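Side-chain contacts in aromatic-L-amino-acid decarboxylase (Catharanthus roseus, PDB 6EEW), which catalyses the pyridoxal-phosphate-dependent decarboxylation of L-tryptophan to tryptamine and of 5-hydroxy-L-tryptophan to serotonin: residues Val162-Thr166 with Thr167-Ile171; Val332-Pro335 with His336-Leu339. All blocks are in the same frame, centred on the assembly; numbering follows the deposited sequence.

Overall arrangement
Both contacts sit where a strand of the mixed sheet gives way to a helix: contact 1 at the turn from strand 160-164 into helix 167-186, contact 2 at that from strand 328-332 into helix 335-341. The strands are antiparallel neighbours, joined by backbone bonds between Val162 and Leu330 and between Val332 and Gly160. The contact centres lie about 14 Å apart, and Leu338 packs on Cys173 of helix 167-186. Contact 1 is buried and holds the cofactor phosphate; the Thr167 side chain is about 7 Å from a bound tryptophan. Contact 2 is at the surface, its centre about 22 Å from the chain centre, though the Leu339 side chain is about 3 Å from that of Tyr348, which binds L-tryptophan.

Contact 1. Residues Val162-Thr166 with Thr167-Ile171; sequences VIQNT and TSESI
The carbonyl oxygen of Thr166 is approached by two donors from Ser170. Ser170 OG donates to Thr166 O over 3.0 Å, nearly in line with the carbonyl bond (C=O...donor angle 164°), while Ser170 N adds a weak bond to the same oxygen. With OG opposite its own carbonyl carbon and beside its backbone N, Ser170 can turn the hydroxyl back on the preceding turn, where it also touches Gln164 CB. Thr166 is the N-cap: its OG1 accepts a nearly straight bond from Glu169 N at 2.9 Å. Glu169 answers from the helix side. Its CG stands between the backbone N and the carbonyl carbon (chi1 57°), and the chain runs extended from there, crossing the Thr166 side chain at about a right angle. Glu169 OE2 thereby reaches Asn165 N at 2.7 Å, accepting the Asn165 N-H on its anti lone pair, and lies 3.0 Å from Asn165 CB. The carboxylate is turned 80° from the side-chain amide plane of Gln164. Gln164 OE1 comes within 3.5 Å of Glu169 OE2, but both are acceptors and no bond joins them. With an alanine here instead of Glu169, the buried Asn165 N would probably lose its carboxylate acceptor and a gap would open beside Gln164. Beyond the turn, Ala368 of the second subunit packs on Thr166 and Ser168. Thr167 N and Ser168 OG hydrogen-bond to phosphate oxygens of the modified lysine at position 319, so the capped first turn serves as a phosphate-binding helix N-terminus, as expected of the PLP-dependent aminotransferase fold to which group II decarboxylases belong.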
ATOM      1  N   VAL A 162      11.092   5.345  -6.672  1.00 35.92           N
ATOM      2  CA  VAL A 162      10.580   4.605  -5.537  1.00 43.47           C
ATOM      3  C   VAL A 162       9.491   3.651  -6.021  1.00 41.12           C
ATOM      4  O   VAL A 162       8.707   3.979  -6.916  1.00 43.35           O
ATOM      5  CB  VAL A 162      10.069   5.577  -4.444  1.00 45.57           C
ATOM      6  CG1 VAL A 162       9.007   6.548  -5.004  1.00 42.01           C
ATOM      7  CG2 VAL A 162       9.537   4.803  -3.274  1.00 40.14           C
ATOM      8  N   ILE A 163       9.442   2.473  -5.412  1.00 37.41           N
ATOM      9  CA  ILE A 163       8.369   1.511  -5.639  1.00 42.28           C
ATOM     10  C   ILE A 163       7.230   1.829  -4.681  1.00 52.64           C
ATOM     11  O   ILE A 163       7.362   1.663  -3.467  1.00 58.69           O
ATOM     12  CB  ILE A 163       8.859   0.073  -5.452  1.00 43.48           C
ATOM     13  CG1 ILE A 163      10.031  -0.204  -6.382  1.00 39.79           C
ATOM     14  CG2 ILE A 163       7.701  -0.913  -5.642  1.00 39.01           C
ATOM     15  CD1 ILE A 163      10.655  -1.620  -6.187  1.00 51.88           C
ATOM     16  N   GLN A 164       6.126   2.316  -5.233  1.00 53.37           N
ATOM     17  CA  GLN A 164       4.873   2.526  -4.534  1.00 50.63           C
ATOM     18  C   GLN A 164       3.962   1.315  -4.735  1.00 51.99           C
ATOM     19  O   GLN A 164       4.295   0.348  -5.431  1.00 50.38           O
ATOM     20  CB  GLN A 164       4.211   3.809  -5.040  1.00 50.94           C
ATOM     21  CG  GLN A 164       5.110   5.029  -4.972  1.00 55.33           C
ATOM     22  CD  GLN A 164       4.948   5.799  -3.686  1.00 59.12           C
ATOM     23  OE1 GLN A 164       4.094   5.473  -2.867  1.00 68.93           O
ATOM     24  NE2 GLN A 164       5.770   6.824  -3.494  1.00 58.05           N
ATOM     25  N   ASN A 165       2.794   1.369  -4.102  1.00 56.79           N
ATOM     26  CA  ASN A 165       1.807   0.304  -4.241  1.00 56.68           C
ATOM     27  C   ASN A 165       0.951   0.483  -5.486  1.00 53.40           C
ATOM     28  O   ASN A 165       0.642  -0.494  -6.175  1.00 46.05           O
ATOM     29  CB  ASN A 165       0.893   0.280  -3.012  1.00 60.44           C
ATOM     30  CG  ASN A 165       1.583  -0.259  -1.773  1.00 65.92           C
ATOM     31  OD1 ASN A 165       2.248  -1.286  -1.818  1.00 66.40           O
ATOM     32  ND2 ASN A 165       1.454   0.456  -0.670  1.00 72.91           N
ATOM     33  N   THR A 166       0.539   1.714  -5.782  1.00 47.40           N
ATOM     34  CA  THR A 166      -0.526   1.938  -6.743  1.00 42.22           C
ATOM     35  C   THR A 166      -0.147   3.091  -7.654  1.00 49.50           C
ATOM     36  O   THR A 166       0.812   3.830  -7.408  1.00 50.50           O
ATOM     37  CB  THR A 166      -1.868   2.263  -6.069  1.00 47.55           C
ATOM     38  OG1 THR A 166      -1.789   3.546  -5.433  1.00 50.51           O
ATOM     39  CG2 THR A 166      -2.223   1.222  -5.023  1.00 48.14           C
ATOM     40  N   THR A 167      -0.906   3.227  -8.738  1.00 46.41           N
ATOM     41  CA  THR A 167      -0.781   4.434  -9.541  1.00 48.30           C
ATOM     42  C   THR A 167      -1.408   5.617  -8.827  1.00 51.75           C
ATOM     43  O   THR A 167      -0.879   6.733  -8.872  1.00 55.16           O
ATOM     44  CB  THR A 167      -1.418   4.217 -10.911  1.00 42.54           C
ATOM     45  OG1 THR A 167      -0.706   3.170 -11.571  1.00 38.86           O
ATOM     46  CG2 THR A 167      -1.322   5.483 -11.756  1.00 42.66           C
ATOM     47  N   SER A 168      -2.543   5.395  -8.163  1.00 52.76           N
ATOM     48  CA  SER A 168      -3.234   6.501  -7.515  1.00 57.24           C
ATOM     49  C   SER A 168      -2.321   7.215  -6.527  1.00 56.16           C
ATOM     50  O   SER A 168      -2.260   8.449  -6.520  1.00 57.45           O
ATOM     51  CB  SER A 168      -4.516   6.012  -6.845  1.00 56.29           C
ATOM     52  OG  SER A 168      -5.530   5.808  -7.823  1.00 55.83           O
ATOM     53  N   GLU A 169      -1.558   6.467  -5.724  1.00 48.71           N
ATOM     54  CA  GLU A 169      -0.716   7.147  -4.746  1.00 52.81           C
ATOM     55  C   GLU A 169       0.553   7.719  -5.372  1.00 53.12           C
ATOM     56  O   GLU A 169       1.073   8.728  -4.890  1.00 55.34           O
ATOM     57  CB  GLU A 169      -0.394   6.215  -3.562  1.00 50.80           C
ATOM     58  CG  GLU A 169       0.291   4.889  -3.876  1.00 62.80           C
ATOM     59  CD  GLU A 169       0.638   4.090  -2.593  1.00 63.38           C
ATOM     60  OE1 GLU A 169       0.066   4.395  -1.525  1.00 60.96           O
ATOM     61  OE2 GLU A 169       1.491   3.170  -2.652  1.00 62.69           O
ATOM     62  N   SER A 170       1.049   7.143  -6.462  1.00 57.35           N
ATOM     63  CA  SER A 170       2.165   7.774  -7.166  1.00 53.22           C
ATOM     64  C   SER A 170       1.751   9.118  -7.745  1.00 43.51           C
ATOM     65  O   SER A 170       2.457  10.127  -7.588  1.00 47.25           O
ATOM     66  CB  SER A 170       2.688   6.846  -8.241  1.00 54.58           C
ATOM     67  OG  SER A 170       3.147   5.668  -7.626  1.00 55.76           O
ATOM     68  N   ILE A 171       0.614   9.149  -8.434  1.00 42.44           N
ATOM     69  CA  ILE A 171       0.114  10.406  -8.974  1.00 36.26           C
ATOM     70  C   ILE A 171      -0.178  11.387  -7.849  1.00 47.54           C
ATOM     71  O   ILE A 171       0.112  12.584  -7.965  1.00 45.98           O
ATOM     72  CB  ILE A 171      -1.124  10.171  -9.854  1.00 38.63           C
ATOM     73  CG1 ILE A 171      -0.706   9.422 -11.127  1.00 49.29           C
ATOM     74  CG2 ILE A 171      -1.715  11.490 -10.282  1.00 44.06           C
ATOM     75  CD1 ILE A 171      -1.848   9.187 -12.112  1.00 52.73           C
TER

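Contact 2. Residues Val332-Pro335 with His336-Leu339; sequences VKQP and HLLL
A helix N-terminus is built here, with Gln334 as N-cap and Pro335 as the first residue of helix 335-341, directly after strand 328-332. The evidence is in two backbone bonds. Leu337 N donates to Gln334 O over 3.0 Å, an i to i+3 bond, whereas Leu339 N reaches Pro335 O at 2.8 Å, an i to i+4 bond. Side chains pack around this start. Gln334 extends alongside His336, both pointing the same way with amide and ring planes 69° apart. Gln334 NE2 lies at the ring edge, 3.3 Å from His336 NE2, in a geometry too poor for a hydrogen bond. A chi1 of 76° folds the His336 ring in over its own main chain, bringing CD2 to 3.8 Å from Gln334 CB. Leu337 CG lies over one ring face, 3.8 Å above the plane and offset toward the rim, while Leu337 CD1 touches Gln334 OE1 at 3.5 Å. Pro335 and Leu338 both pack on Trp365. At the far end of the segment, the side chain of Leu339 comes to about 3 Å from that of Tyr348, a residue that binds L-tryptophan. Chemically, then, main-chain bonds define this helix start, and the polar ends of Gln334 and His336, both exposed residues, join it through van der Waals contact.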
ATOM      1  N   VAL A 332      11.218  10.163 -10.577  1.00 38.56           N
ATOM      2  CA  VAL A 332      11.098  11.605 -10.440  1.00 46.41           C
ATOM      3  C   VAL A 332      12.435  12.228 -10.799  1.00 52.51           C
ATOM      4  O   VAL A 332      13.495  11.764 -10.354  1.00 53.90           O
ATOM      5  CB  VAL A 332      10.650  12.019  -9.030  1.00 46.89           C
ATOM      6  CG1 VAL A 332      10.613  13.512  -8.926  1.00 48.68           C
ATOM      7  CG2 VAL A 332       9.280  11.457  -8.765  1.00 43.12           C
ATOM      8  N   LYS A 333      12.376  13.279 -11.614  1.00 47.97           N
ATOM      9  CA  LYS A 333      13.582  13.923 -12.106  1.00 55.47           C
ATOM     10  C   LYS A 333      14.205  14.812 -11.039  1.00 54.87           C
ATOM     11  O   LYS A 333      15.432  14.984 -11.020  1.00 61.57           O
ATOM     12  CB  LYS A 333      13.257  14.722 -13.370  1.00 54.05           C
ATOM     13  CG  LYS A 333      14.466  15.217 -14.139  1.00 57.60           C
ATOM     14  CD  LYS A 333      14.047  15.739 -15.506  1.00 53.29           C
ATOM     15  CE  LYS A 333      13.124  16.932 -15.379  1.00 47.97           C
ATOM     16  NZ  LYS A 333      12.619  17.358 -16.713  1.00 58.43           N
ATOM     17  N   GLN A 334      13.384  15.385 -10.152  1.00 45.90           N
ATOM     18  CA  GLN A 334      13.868  16.215  -9.053  1.00 44.42           C
ATOM     19  C   GLN A 334      13.340  15.654  -7.733  1.00 40.81           C
ATOM     20  O   GLN A 334      12.326  16.132  -7.197  1.00 40.97           O
ATOM     21  CB  GLN A 334      13.466  17.670  -9.252  1.00 49.76           C
ATOM     22  CG  GLN A 334      14.223  18.335 -10.383  1.00 61.10           C
ATOM     23  CD  GLN A 334      13.915  19.812 -10.486  1.00 70.75           C
ATOM     24  OE1 GLN A 334      12.866  20.205 -11.001  1.00 75.63           O
ATOM     25  NE2 GLN A 334      14.834  20.645  -9.999  1.00 71.99           N
ATOM     26  N   PRO A 335      13.990  14.630  -7.185  1.00 36.08           N
ATOM     27  CA  PRO A 335      13.515  14.087  -5.900  1.00 37.70           C
ATOM     28  C   PRO A 335      13.341  15.149  -4.827  1.00 45.86           C
ATOM     29  O   PRO A 335      12.369  15.073  -4.075  1.00 50.14           O
ATOM     30  CB  PRO A 335      14.597  13.060  -5.535  1.00 34.54           C
ATOM     31  CG  PRO A 335      15.164  12.638  -6.831  1.00 38.62           C
ATOM     32  CD  PRO A 335      15.130  13.862  -7.718  1.00 38.63           C
ATOM     33  N   HIS A 336      14.212  16.162  -4.760  1.00 44.59           N
ATOM     34  CA  HIS A 336      14.114  17.129  -3.675  1.00 46.22           C
ATOM     35  C   HIS A 336      12.759  17.829  -3.662  1.00 55.30           C
ATOM     36  O   HIS A 336      12.271  18.209  -2.593  1.00 54.47           O
ATOM     37  CB  HIS A 336      15.249  18.146  -3.759  1.00 50.52           C
ATOM     38  CG  HIS A 336      15.055  19.172  -4.829  1.00 61.24           C
ATOM     39  ND1 HIS A 336      14.653  20.464  -4.558  1.00 63.87           N
ATOM     40  CD2 HIS A 336      15.203  19.096  -6.172  1.00 59.89           C
ATOM     41  CE1 HIS A 336      14.560  21.139  -5.692  1.00 61.98           C
ATOM     42  NE2 HIS A 336      14.892  20.332  -6.683  1.00 63.11           N
ATOM     43  N   LEU A 337      12.116  17.994  -4.819  1.00 59.14           N
ATOM     44  CA  LEU A 337      10.775  18.570  -4.784  1.00 52.02           C
ATOM     45  C   LEU A 337       9.797  17.611  -4.128  1.00 53.05           C
ATOM     46  O   LEU A 337       8.972  18.022  -3.304  1.00 58.36           O
ATOM     47  CB  LEU A 337      10.306  18.920  -6.192  1.00 44.06           C
ATOM     48  CG  LEU A 337      11.061  19.998  -6.953  1.00 46.09           C
ATOM     49  CD1 LEU A 337      10.550  20.055  -8.389  1.00 49.46           C
ATOM     50  CD2 LEU A 337      10.883  21.348  -6.271  1.00 40.75           C
ATOM     51  N   LEU A 338       9.919  16.314  -4.433  1.00 50.45           N
ATOM     52  CA  LEU A 338       9.081  15.312  -3.779  1.00 49.08           C
ATOM     53  C   LEU A 338       9.331  15.276  -2.278  1.00 48.76           C
ATOM     54  O   LEU A 338       8.394  15.233  -1.477  1.00 39.83           O
ATOM     55  CB  LEU A 338       9.353  13.934  -4.366  1.00 43.07           C
ATOM     56  CG  LEU A 338       8.505  12.810  -3.766  1.00 43.69           C
ATOM     57  CD1 LEU A 338       7.051  12.963  -4.200  1.00 39.82           C
ATOM     58  CD2 LEU A 338       9.077  11.439  -4.125  1.00 35.94           C
ATOM     59  N   LEU A 339      10.602  15.232  -1.890  1.00 52.95           N
ATOM     60  CA  LEU A 339      10.971  15.160  -0.488  1.00 45.36           C
ATOM     61  C   LEU A 339      10.467  16.379   0.280  1.00 50.37           C
ATOM     62  O   LEU A 339       9.828  16.242   1.329  1.00 53.82           O
ATOM     63  CB  LEU A 339      12.488  15.012  -0.384  1.00 43.31           C
ATOM     64  CG  LEU A 339      12.923  13.552  -0.370  1.00 43.12           C
ATOM     65  CD1 LEU A 339      12.048  12.747  -1.313  1.00 53.01           C
ATOM     66  CD2 LEU A 339      14.382  13.414  -0.740  1.00 37.75           C
TER